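PDB 2D42: non-toxic crystal protein from Bacillus thuringiensis, which is a parasporal inclusion protein without known toxicity whose structure is remarkably similar to that of beta-pore-forming toxins. Local coordinates for residues A1-L6 with P209-S214; I35-L40 with T97-K102; A42-P47 with G116-E121; S87-G92 with T167-V172. All coordinates share one frame; numbering follows the deposited sequence.

Contact 1: residues A1-L6 with P209-S214; sequences AIINLL and PGFTIS
Phe211 is met by two aliphatic side chains from the start of the chain, and apolar packing carries the contact. Ile3 comes in at the edge of the ring, near its plane, with CG2 4.2 Å from Phe211 CE2. Leu5 approaches obliquely: its CD2 lies 4.2 Å from Phe211 CZ. CB of Phe211 points toward residues 1-6, and with CG anti to its carbonyl carbon (chi1 -65°) the ring brings CE2 and CZ to Ile3 and Leu5. The other branch of Ile3 serves a different neighbour, CG1 lying 4.2 Å from Pro209 O, a loose contact with the backbone just before strand 211-214.

Further apolar neighbours complete the surroundings. Val93 and Leu203 each touch both Leu5 and Phe211, while the ring of Phe222 meets that of Phe211 with the planes inclined at about 55°.

Polar interactions place the N-terminal residues from another direction. Ile3 makes backbone hydrogen bonds with Gly92 and Thr94, and Asn4 occupies the N-cap position before helix 5-19, where the strand gives way to the helix. The whole is a small hydrophobic cluster at a strand-to-helix junction: Ile3 of the short N-terminal strand, paired in parallel with strand 71-94, packs on Phe211 of strand 211-214, and Leu5 at the start of helix 5-19 packs on the same ring and on Leu203 of helix 199-206.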
loop_
_atom_site.group_PDB
_atom_site.type_symbol
_atom_site.label_atom_id
_atom_site.label_comp_id
_atom_site.label_asym_id
_atom_site.label_seq_id
_atom_site.Cartn_x
_atom_site.Cartn_y
_atom_site.Cartn_z
ATOM N N ALA A 1 -6.217 16.221 1.945
ATOM C CA ALA A 1 -6.415 16.504 0.498
ATOM C C ALA A 1 -5.135 16.221 -0.290
ATOM O O ALA A 1 -4.131 15.775 0.273
ATOM C CB ALA A 1 -6.849 17.965 0.307
ATOM N N ILE A 2 -5.175 16.474 -1.595
ATOM C CA ILE A 2 -4.012 16.234 -2.451
ATOM C C ILE A 2 -3.381 17.554 -2.901
ATOM O O ILE A 2 -4.041 18.387 -3.523
ATOM C CB ILE A 2 -4.398 15.462 -3.731
ATOM C CG1 ILE A 2 -5.197 14.194 -3.382
ATOM C CG2 ILE A 2 -3.136 15.111 -4.516
ATOM C CD1 ILE A 2 -4.412 13.128 -2.647
ATOM N N ILE A 3 -2.106 17.748 -2.587
ATOM C CA ILE A 3 -1.430 18.967 -3.012
ATOM C C ILE A 3 -1.182 18.855 -4.511
ATOM O O ILE A 3 -0.531 17.921 -4.963
ATOM C CB ILE A 3 -0.073 19.144 -2.311
ATOM C CG1 ILE A 3 -0.276 19.427 -0.815
ATOM C CG2 ILE A 3 0.728 20.262 -3.002
ATOM C CD1 ILE A 3 -0.975 20.734 -0.503
ATOM N N ASN A 4 -1.716 19.790 -5.290
ATOM C CA ASN A 4 -1.497 19.753 -6.729
ATOM C C ASN A 4 -0.277 20.615 -7.040
ATOM O O ASN A 4 -0.334 21.841 -6.929
ATOM C CB ASN A 4 -2.713 20.293 -7.482
ATOM C CG ASN A 4 -2.571 20.137 -8.974
ATOM O OD1 ASN A 4 -3.222 19.296 -9.587
ATOM N ND2 ASN A 4 -1.695 20.932 -9.568
ATOM N N LEU A 5 0.817 19.974 -7.433
ATOM C CA LEU A 5 2.054 20.690 -7.721
ATOM C C LEU A 5 1.963 21.733 -8.829
ATOM O O LEU A 5 2.642 22.763 -8.757
ATOM C CB LEU A 5 3.177 19.691 -8.021
ATOM C CG LEU A 5 3.536 18.810 -6.816
ATOM C CD1 LEU A 5 4.473 17.699 -7.243
ATOM C CD2 LEU A 5 4.174 19.657 -5.723
ATOM N N LEU A 6 1.150 21.475 -9.852
ATOM C CA LEU A 6 0.987 22.433 -10.947
ATOM C C LEU A 6 0.243 23.665 -10.446
ATOM O O LEU A 6 0.507 24.785 -10.881
ATOM C CB LEU A 6 0.222 21.801 -12.113
ATOM C CG LEU A 6 0.992 20.751 -12.917
ATOM C CD1 LEU A 6 0.084 20.164 -13.976
ATOM C CD2 LEU A 6 2.212 21.383 -13.563
ATOM N N PRO A 209 2.218 23.202 2.692
ATOM C CA PRO A 209 2.241 22.252 3.811
ATOM C C PRO A 209 2.662 20.842 3.416
ATOM O O PRO A 209 2.384 20.393 2.305
ATOM C CB PRO A 209 0.795 22.270 4.319
ATOM C CG PRO A 209 0.261 23.582 3.838
ATOM C CD PRO A 209 0.853 23.697 2.466
ATOM N N GLY A 210 3.325 20.150 4.339
ATOM C CA GLY A 210 3.746 18.779 4.099
ATOM C C GLY A 210 5.126 18.554 3.505
ATOM O O GLY A 210 5.485 17.420 3.172
ATOM N N PHE A 211 5.920 19.610 3.390
ATOM C CA PHE A 211 7.247 19.468 2.799
ATOM C C PHE A 211 8.408 20.006 3.620
ATOM O O PHE A 211 8.271 20.982 4.351
ATOM C CB PHE A 211 7.295 20.187 1.451
ATOM C CG PHE A 211 6.400 19.606 0.403
ATOM C CD1 PHE A 211 6.873 18.625 -0.466
ATOM C CD2 PHE A 211 5.106 20.088 0.233
ATOM C CE1 PHE A 211 6.071 18.139 -1.496
ATOM C CE2 PHE A 211 4.298 19.604 -0.794
ATOM C CZ PHE A 211 4.785 18.629 -1.661
ATOM N N THR A 212 9.557 19.355 3.492
ATOM C CA THR A 212 10.771 19.833 4.134
ATOM C C THR A 212 11.667 19.958 2.910
ATOM O O THR A 212 11.715 19.050 2.083
ATOM C CB THR A 212 11.362 18.835 5.150
ATOM O OG1 THR A 212 11.813 17.661 4.475
ATOM C CG2 THR A 212 10.310 18.465 6.193
ATOM N N ILE A 213 12.348 21.093 2.785
ATOM C CA ILE A 213 13.192 21.372 1.625
ATOM C C ILE A 213 14.684 21.166 1.839
ATOM O O ILE A 213 15.222 21.507 2.886
ATOM C CB ILE A 213 13.015 22.832 1.165
ATOM C CG1 ILE A 213 11.543 23.257 1.281
ATOM C CG2 ILE A 213 13.545 22.991 -0.255
ATOM C CD1 ILE A 213 10.576 22.449 0.459
ATOM N N SER A 214 15.357 20.633 0.827
ATOM C CA SER A 214 16.795 20.432 0.915
ATOM C C SER A 214 17.513 21.014 -0.301
ATOM O O SER A 214 17.607 20.365 -1.340
ATOM C CB SER A 214 17.126 18.945 1.024
ATOM O OG SER A 214 18.531 18.754 1.079
#

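Contact 2: residues I35-L40 with T97-K102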
loop_
_atom_site.group_PDB
_atom_site.type_symbol
_atom_site.label_atom_id
_atom_site.label_comp_id
_atom_site.label_asym_id
_atom_site.label_seq_id
_atom_site.Cartn_x
_atom_site.Cartn_y
_atom_site.Cartn_z
ATOM N N ILE A 35 8.475 18.144 -13.304
ATOM C CA ILE A 35 8.122 18.141 -11.895
ATOM C C ILE A 35 7.805 16.671 -11.689
ATOM O O ILE A 35 7.002 16.112 -12.424
ATOM C CB ILE A 35 6.847 18.960 -11.643
ATOM C CG1 ILE A 35 7.129 20.445 -11.880
ATOM C CG2 ILE A 35 6.338 18.716 -10.221
ATOM C CD1 ILE A 35 5.887 21.297 -11.917
ATOM N N ARG A 36 8.435 16.027 -10.719
ATOM C CA ARG A 36 8.153 14.620 -10.537
ATOM C C ARG A 36 8.047 14.163 -9.095
ATOM O O ARG A 36 8.490 14.835 -8.167
ATOM C CB ARG A 36 9.202 13.765 -11.261
ATOM C CG ARG A 36 10.529 13.653 -10.545
ATOM C CD ARG A 36 11.384 12.521 -11.129
ATOM N NE ARG A 36 11.684 12.733 -12.545
ATOM C CZ ARG A 36 11.176 12.018 -13.547
ATOM N NH1 ARG A 36 10.331 11.021 -13.310
ATOM N NH2 ARG A 36 11.516 12.302 -14.796
ATOM N N ILE A 37 7.456 12.986 -8.945
ATOM C CA ILE A 37 7.257 12.341 -7.664
ATOM C C ILE A 37 8.030 11.043 -7.775
ATOM O O ILE A 37 7.842 10.293 -8.733
ATOM C CB ILE A 37 5.752 12.051 -7.430
ATOM C CG1 ILE A 37 5.049 13.343 -7.009
ATOM C CG2 ILE A 37 5.574 10.931 -6.400
ATOM C CD1 ILE A 37 3.533 13.253 -7.038
ATOM N N ALA A 38 8.908 10.795 -6.810
ATOM C CA ALA A 38 9.729 9.591 -6.810
ATOM C C ALA A 38 9.952 9.031 -5.412
ATOM O O ALA A 38 9.679 9.697 -4.411
ATOM C CB ALA A 38 11.087 9.899 -7.454
ATOM N N GLY A 39 10.468 7.807 -5.354
ATOM C CA GLY A 39 10.754 7.179 -4.078
ATOM C C GLY A 39 9.523 7.001 -3.210
ATOM O O GLY A 39 9.563 7.235 -2.007
ATOM N N LEU A 40 8.421 6.605 -3.829
ATOM C CA LEU A 40 7.171 6.378 -3.103
ATOM C C LEU A 40 7.355 5.395 -1.943
ATOM O O LEU A 40 7.872 4.293 -2.127
ATOM C CB LEU A 40 6.132 5.818 -4.060
ATOM C CG LEU A 40 4.862 6.598 -4.387
ATOM C CD1 LEU A 40 5.002 8.075 -4.086
ATOM C CD2 LEU A 40 4.551 6.347 -5.848
ATOM N N THR A 97 -0.278 13.359 -12.653
ATOM C CA THR A 97 -0.398 11.983 -13.144
ATOM C C THR A 97 -0.549 11.004 -11.985
ATOM O O THR A 97 0.200 11.072 -11.008
ATOM C CB THR A 97 0.846 11.565 -13.953
ATOM O OG1 THR A 97 1.013 12.452 -15.063
ATOM C CG2 THR A 97 0.696 10.136 -14.472
ATOM N N ASN A 98 -1.511 10.093 -12.080
ATOM C CA ASN A 98 -1.682 9.136 -10.997
ATOM C C ASN A 98 -0.585 8.089 -11.034
ATOM O O ASN A 98 -0.198 7.621 -12.098
ATOM C CB ASN A 98 -3.059 8.482 -11.056
ATOM C CG ASN A 98 -4.131 9.355 -10.445
ATOM O OD1 ASN A 98 -3.944 9.914 -9.362
ATOM N ND2 ASN A 98 -5.260 9.477 -11.125
ATOM N N ILE A 99 -0.069 7.751 -9.860
ATOM C CA ILE A 99 0.990 6.755 -9.749
ATOM C C ILE A 99 0.610 5.717 -8.703
ATOM O O ILE A 99 0.361 6.050 -7.546
ATOM C CB ILE A 99 2.318 7.375 -9.297
ATOM C CG1 ILE A 99 2.694 8.552 -10.194
ATOM C CG2 ILE A 99 3.417 6.323 -9.339
ATOM C CD1 ILE A 99 3.806 9.392 -9.610
ATOM N N THR A 100 0.560 4.460 -9.115
ATOM C CA THR A 100 0.236 3.390 -8.193
ATOM C C THR A 100 1.522 2.771 -7.659
ATOM O O THR A 100 2.366 2.328 -8.429
ATOM C CB THR A 100 -0.596 2.310 -8.882
ATOM O OG1 THR A 100 -1.876 2.853 -9.231
ATOM C CG2 THR A 100 -0.790 1.117 -7.957
ATOM N N GLY A 101 1.679 2.766 -6.340
ATOM C CA GLY A 101 2.868 2.177 -5.744
ATOM C C GLY A 101 2.586 0.835 -5.076
ATOM O O GLY A 101 1.453 0.557 -4.678
ATOM N N LYS A 102 3.615 -0.000 -4.966
ATOM C CA LYS A 102 3.493 -1.311 -4.321
ATOM C C LYS A 102 4.210 -1.168 -2.980
ATOM O O LYS A 102 5.326 -0.650 -2.935
ATOM C CB LYS A 102 4.184 -2.384 -5.163
ATOM C CG LYS A 102 3.554 -3.771 -5.083
ATOM C CD LYS A 102 3.414 -4.278 -3.649
ATOM C CE LYS A 102 2.928 -5.722 -3.631
ATOM N NZ LYS A 102 1.707 -5.921 -4.467
#
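Asn98 OD1, one residue before the Ile99 that packs on Ile37 and Leu40, receives two hydrogen bonds, from Thr125 OG1 and from Asn126 ND2. The same Thr125 hydroxyl accepts the backbone N-H of Ile99, so that the loop leading into strand 101-109 is held by a side chain and by its own backbone at adjacent positions.

What crosses to residues 35-40 is aliphatic. Ile99 divides its two branches between two neighbours. With CG1 anti to the carbonyl carbon (chi1 -53°) and the chain extended beyond it, CD1 reaches Ile37, 4.0 Å from Ile37 CB and equally far from Ile37 CG2. The CG2 branch, anti to the backbone N, turns instead to Leu40, whose CD2 is 3.7 Å away from Ile99 CG2. Ile99 meets each of them at a slant. Leu40 CD2 also comes within 4.5 Å of Gly101 CA, a long contact. The leucine has an unusual conformation, with both side-chain torsions (-116° and 20°) off the usual values, which may reflect strain or a less certain placement.

Cys171 lies against both Ile37 and Leu40, and between those two residues the chain turns a corner at Gly39. The result is aliphatic packing at the surface between two sheets of an elongated all-beta molecule: strand 36-43 of the large sheet meets the beginning of the hairpin formed by strands 101-109 and 114-122, probably the counterpart of the membrane-inserting hairpin of related pore formers.

Contact 3: residues A42-P47 with G116-E121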
loop_
_atom_site.group_PDB
_atom_site.type_symbol
_atom_site.label_atom_id
_atom_site.label_comp_id
_atom_site.label_asym_id
_atom_site.label_seq_id
_atom_site.Cartn_x
_atom_site.Cartn_y
_atom_site.Cartn_z
ATOM N N ALA A 42 5.440 3.933 1.933
ATOM C CA ALA A 42 4.292 3.917 2.828
ATOM C C ALA A 42 4.608 3.037 4.020
ATOM O O ALA A 42 4.728 1.821 3.885
ATOM C CB ALA A 42 3.069 3.390 2.103
ATOM N N ARG A 43 4.757 3.650 5.185
ATOM C CA ARG A 43 5.055 2.885 6.379
ATOM C C ARG A 43 3.913 2.954 7.381
ATOM O O ARG A 43 3.061 3.842 7.310
ATOM C CB ARG A 43 6.372 3.358 7.012
ATOM C CG ARG A 43 6.493 4.846 7.260
ATOM C CD ARG A 43 7.962 5.219 7.502
ATOM N NE ARG A 43 8.160 6.660 7.647
ATOM C CZ ARG A 43 7.739 7.378 8.684
ATOM N NH1 ARG A 43 7.093 6.794 9.688
ATOM N NH2 ARG A 43 7.958 8.687 8.718
ATOM N N ILE A 44 3.905 1.995 8.299
ATOM C CA ILE A 44 2.883 1.886 9.330
ATOM C C ILE A 44 3.536 2.139 10.682
ATOM O O ILE A 44 4.230 1.280 11.221
ATOM C CB ILE A 44 2.256 0.476 9.276
ATOM C CG1 ILE A 44 1.646 0.269 7.887
ATOM C CG2 ILE A 44 1.219 0.291 10.399
ATOM C CD1 ILE A 44 1.176 -1.129 7.629
ATOM N N PRO A 45 3.326 3.333 11.247
ATOM C CA PRO A 45 3.937 3.637 12.545
ATOM C C PRO A 45 3.585 2.690 13.701
ATOM O O PRO A 45 4.376 2.531 14.618
ATOM C CB PRO A 45 3.520 5.089 12.792
ATOM C CG PRO A 45 2.251 5.228 12.010
ATOM C CD PRO A 45 2.531 4.469 10.749
ATOM N N ASP A 46 2.412 2.061 13.660
ATOM C CA ASP A 46 2.023 1.118 14.717
ATOM C C ASP A 46 1.767 -0.240 14.074
ATOM O O ASP A 46 0.640 -0.566 13.712
ATOM C CB ASP A 46 0.764 1.599 15.452
ATOM C CG ASP A 46 0.365 0.673 16.598
ATOM O OD1 ASP A 46 1.094 -0.306 16.857
ATOM O OD2 ASP A 46 -0.679 0.923 17.238
ATOM N N PRO A 47 2.828 -1.049 13.914
ATOM C CA PRO A 47 2.747 -2.378 13.303
ATOM C C PRO A 47 2.216 -3.494 14.198
ATOM O O PRO A 47 2.172 -4.647 13.785
ATOM C CB PRO A 47 4.186 -2.632 12.866
ATOM C CG PRO A 47 4.948 -2.011 13.979
ATOM C CD PRO A 47 4.229 -0.689 14.182
ATOM N N GLY A 116 3.202 -11.280 10.305
ATOM C CA GLY A 116 2.673 -11.521 8.975
ATOM C C GLY A 116 3.098 -10.354 8.079
ATOM O O GLY A 116 2.894 -9.194 8.428
ATOM N N ARG A 117 3.714 -10.643 6.941
ATOM C CA ARG A 117 4.139 -9.570 6.039
ATOM C C ARG A 117 3.004 -9.318 5.055
ATOM O O ARG A 117 2.637 -10.209 4.303
ATOM C CB ARG A 117 5.398 -9.977 5.257
ATOM C CG ARG A 117 6.082 -8.811 4.529
ATOM C CD ARG A 117 7.258 -9.276 3.655
ATOM N NE ARG A 117 6.806 -9.602 2.306
ATOM C CZ ARG A 117 6.981 -10.775 1.701
ATOM N NH1 ARG A 117 7.612 -11.769 2.316
ATOM N NH2 ARG A 117 6.510 -10.953 0.472
ATOM N N ILE A 118 2.440 -8.118 5.067
ATOM C CA ILE A 118 1.357 -7.811 4.145
ATOM C C ILE A 118 1.905 -7.034 2.954
ATOM O O ILE A 118 3.004 -6.474 3.013
ATOM C CB ILE A 118 0.262 -6.935 4.783
ATOM C CG1 ILE A 118 0.838 -5.554 5.115
ATOM C CG2 ILE A 118 -0.314 -7.616 6.029
ATOM C CD1 ILE A 118 -0.216 -4.516 5.354
ATOM N N ALA A 119 1.122 -7.008 1.882
ATOM C CA ALA A 119 1.479 -6.290 0.669
ATOM C C ALA A 119 0.235 -5.507 0.284
ATOM O O ALA A 119 -0.895 -5.990 0.463
ATOM C CB ALA A 119 1.852 -7.269 -0.447
ATOM N N PHE A 120 0.439 -4.287 -0.201
ATOM C CA PHE A 120 -0.672 -3.454 -0.626
ATOM C C PHE A 120 -0.257 -2.459 -1.700
ATOM O O PHE A 120 0.942 -2.229 -1.925
ATOM C CB PHE A 120 -1.296 -2.735 0.582
ATOM C CG PHE A 120 -0.375 -1.765 1.292
ATOM C CD1 PHE A 120 -0.466 -0.396 1.047
ATOM C CD2 PHE A 120 0.522 -2.210 2.255
ATOM C CE1 PHE A 120 0.317 0.516 1.757
ATOM C CE2 PHE A 120 1.313 -1.311 2.972
ATOM C CZ PHE A 120 1.209 0.058 2.725
ATOM N N GLU A 121 -1.249 -1.910 -2.395
ATOM C CA GLU A 121 -0.991 -0.925 -3.437
ATOM C C GLU A 121 -1.768 0.331 -3.090
ATOM O O GLU A 121 -2.787 0.280 -2.387
ATOM C CB GLU A 121 -1.435 -1.435 -4.811
ATOM C CG GLU A 121 -0.646 -2.613 -5.328
ATOM C CD GLU A 121 -1.084 -3.036 -6.723
ATOM O OE1 GLU A 121 -2.230 -2.730 -7.110
ATOM O OE2 GLU A 121 -0.289 -3.688 -7.430
#
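Ala42 and Ile44 face Phe120 and Ile118 in a buried example of sheet-on-sheet packing, in which strand 36-43 and the turn after it lie over strand 114-122, the outer strand of a small three-stranded sheet. Ala42 offers its methyl group obliquely to the far end of the aromatic ring, with CB 3.9 Å from Phe120 CZ and 4.0 Å from Phe120 CE1. Two residues along each segment, the ends of two isoleucines come together: Ile44 CD1 lies 4.3 Å from Ile118 CD1. Phe120 reaches across because its CG takes the crowded position between the backbone N and the carbonyl carbon (chi1 63°), and Ile118 is turned in a similar way about its own first torsion.

The next shell holds these groups in place. Ile228 of strand 219-244 touches Ile44, Ile118 and Phe120 together, while Tyr103 meets the ring of Phe120 with planes about 40° apart and also borders Ala42. Backbone hydrogen bonds pair Ile118 with Ala105 and Phe120 with Tyr103, setting the two strands of the hairpin in line. Ser87 OG is hydrogen-bonded to Glu121 O, which ties the end of the strand to strand 71-94. Between the two inward residues Ala42 and Ile44, the intervening Arg43 points away from strand 114-122 and forms a salt bridge on the other side of its strand, from Arg43 NH2 to Glu170 OE1.

Contact 4: residues S87-G92 with T167-V172; sequences SQTRDG and TVLECV
Leu169 meets Thr89 with no ring taking part; of the flat groups in residues 87-92, the backbone carbonyl of Asp91 comes nearest, its O lying 4.4 Å from Leu169 CD1. The CD1 methyl of Leu169 carries the contact. It sits against the fork of the threonine, 3.5 Å from Thr89 OG1, 3.8 Å from Thr89 CG2 and 4.0 Å from Thr89 CB, the side chains meeting at an angle. The leucine reaches so far because CG is anti to its carbonyl carbon (chi1 -53°) and CD1 prolongs the chain in extended form.

Although the methyl abuts the threonine hydroxyl, the polar need of that oxygen is met elsewhere: Thr89 OG1 is hydrogen-bonded to Ala123 O. Just beyond, Arg90 and Asp91 both face Glu225, a classic beta bulge, and Arg90 NH1 also forms a salt bridge with Glu225 OE2.

Strand 71-94 therefore lies beside strand 219-244, while strand 150-185, which carries Leu169, pairs with strand 36-43, whose Ala42 touches Leu169. Ile228 of strand 219-244 touches both Ser87 and Thr167 and so borders both segments.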
loop_
_atom_site.group_PDB
_atom_site.type_symbol
_atom_site.label_atom_id
_atom_site.label_comp_id
_atom_site.label_asym_id
_atom_site.label_seq_id
_atom_site.Cartn_x
_atom_site.Cartn_y
_atom_site.Cartn_z
ATOM N N SER A 87 -6.124 0.308 0.488
ATOM C CA SER A 87 -5.484 1.520 0.996
ATOM C C SER A 87 -6.205 2.751 0.461
ATOM O O SER A 87 -6.926 2.670 -0.532
ATOM C CB SER A 87 -4.021 1.576 0.566
ATOM O OG SER A 87 -3.918 1.851 -0.817
ATOM N N GLN A 88 -6.009 3.890 1.119
ATOM C CA GLN A 88 -6.638 5.126 0.679
ATOM C C GLN A 88 -5.909 6.327 1.233
ATOM O O GLN A 88 -5.778 6.482 2.448
ATOM C CB GLN A 88 -8.102 5.190 1.134
ATOM C CG GLN A 88 -8.846 6.413 0.622
ATOM C CD GLN A 88 -10.226 6.558 1.229
ATOM O OE1 GLN A 88 -11.063 7.296 0.717
ATOM N NE2 GLN A 88 -10.465 5.865 2.331
ATOM N N THR A 89 -5.439 7.189 0.340
ATOM C CA THR A 89 -4.731 8.387 0.762
ATOM C C THR A 89 -5.658 9.463 1.310
ATOM O O THR A 89 -6.750 9.690 0.782
ATOM C CB THR A 89 -3.955 9.016 -0.402
ATOM O OG1 THR A 89 -2.971 8.088 -0.869
ATOM C CG2 THR A 89 -3.285 10.335 0.047
ATOM N N ARG A 90 -5.201 10.125 2.368
ATOM C CA ARG A 90 -5.934 11.221 2.978
ATOM C C ARG A 90 -5.207 12.509 2.573
ATOM O O ARG A 90 -5.805 13.418 1.982
ATOM C CB ARG A 90 -5.935 11.091 4.497
ATOM C CG ARG A 90 -6.481 12.318 5.194
ATOM C CD ARG A 90 -6.354 12.217 6.703
ATOM N NE ARG A 90 -6.933 13.387 7.355
ATOM C CZ ARG A 90 -6.946 13.582 8.669
ATOM N NH1 ARG A 90 -6.409 12.680 9.481
ATOM N NH2 ARG A 90 -7.503 14.676 9.171
ATOM N N ASP A 91 -3.918 12.580 2.900
ATOM C CA ASP A 91 -3.108 13.738 2.537
ATOM C C ASP A 91 -2.008 13.296 1.581
ATOM O O ASP A 91 -1.063 12.601 1.974
ATOM C CB ASP A 91 -2.492 14.393 3.774
ATOM C CG ASP A 91 -3.545 14.970 4.715
ATOM O OD1 ASP A 91 -4.642 15.322 4.231
ATOM O OD2 ASP A 91 -3.269 15.086 5.926
ATOM N N GLY A 92 -2.144 13.694 0.321
ATOM C CA GLY A 92 -1.160 13.319 -0.672
ATOM C C GLY A 92 -0.669 14.464 -1.541
ATOM O O GLY A 92 -0.848 15.640 -1.226
ATOM N N THR A 167 -1.320 5.080 7.780
ATOM C CA THR A 167 -0.036 4.975 7.098
ATOM C C THR A 167 0.585 6.354 6.963
ATOM O O THR A 167 -0.120 7.359 6.927
ATOM C CB THR A 167 -0.184 4.399 5.683
ATOM O OG1 THR A 167 -1.044 5.252 4.917
ATOM C CG2 THR A 167 -0.753 2.975 5.722
ATOM N N VAL A 168 1.909 6.392 6.911
ATOM C CA VAL A 168 2.630 7.637 6.725
ATOM C C VAL A 168 3.115 7.507 5.288
ATOM O O VAL A 168 3.820 6.561 4.952
ATOM C CB VAL A 168 3.827 7.765 7.697
ATOM C CG1 VAL A 168 4.673 8.990 7.323
ATOM C CG2 VAL A 168 3.306 7.926 9.136
ATOM N N LEU A 169 2.699 8.427 4.428
ATOM C CA LEU A 169 3.095 8.346 3.028
ATOM C C LEU A 169 4.242 9.295 2.762
ATOM O O LEU A 169 4.216 10.444 3.192
ATOM C CB LEU A 169 1.898 8.671 2.129
ATOM C CG LEU A 169 0.652 7.821 2.427
ATOM C CD1 LEU A 169 -0.504 8.276 1.539
ATOM C CD2 LEU A 169 0.963 6.333 2.200
ATOM N N GLU A 170 5.254 8.807 2.055
ATOM C CA GLU A 170 6.428 9.618 1.758
ATOM C C GLU A 170 6.869 9.502 0.310
ATOM O O GLU A 170 6.575 8.520 -0.354
ATOM C CB GLU A 170 7.588 9.200 2.667
ATOM C CG GLU A 170 7.362 9.537 4.131
ATOM C CD GLU A 170 8.399 8.910 5.045
ATOM O OE1 GLU A 170 8.440 9.279 6.233
ATOM O OE2 GLU A 170 9.167 8.045 4.582
ATOM N N CYS A 171 7.566 10.531 -0.169
ATOM C CA CYS A 171 8.097 10.541 -1.524
ATOM C C CYS A 171 8.984 11.764 -1.699
ATOM O O CYS A 171 8.975 12.677 -0.869
ATOM C CB CYS A 171 6.969 10.547 -2.568
ATOM S SG CYS A 171 5.932 12.048 -2.662
ATOM N N VAL A 172 9.776 11.758 -2.762
ATOM C CA VAL A 172 10.656 12.873 -3.063
ATOM C C VAL A 172 10.036 13.655 -4.220
ATOM O O VAL A 172 9.566 13.070 -5.201
ATOM C CB VAL A 172 12.057 12.388 -3.486
ATOM C CG1 VAL A 172 12.912 13.579 -3.907
ATOM C CG2 VAL A 172 12.714 11.629 -2.337
#

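In the fold
Contact 1 joins the chain start to residues 209-214, and the other three lie between those ends in sequence. Contacts 2, 3 and 4 cross one another along the chain, their segments alternating. In space contact 4 is central: its centre is about 12 Å from those of contacts 1 and 3 and about 11 Å from that of contact 2, whereas contacts 1 and 3 are about 23 Å apart. All four reach the large mixed sheet, and contacts 2 and 3 share strand 36-43. Backbone pairings bind neighbours: Ala38 O lies 2.6 Å from Val172 N, and Ala1 O 2.9 Å from Gly92 N. Long strands thus knit one elongated body together.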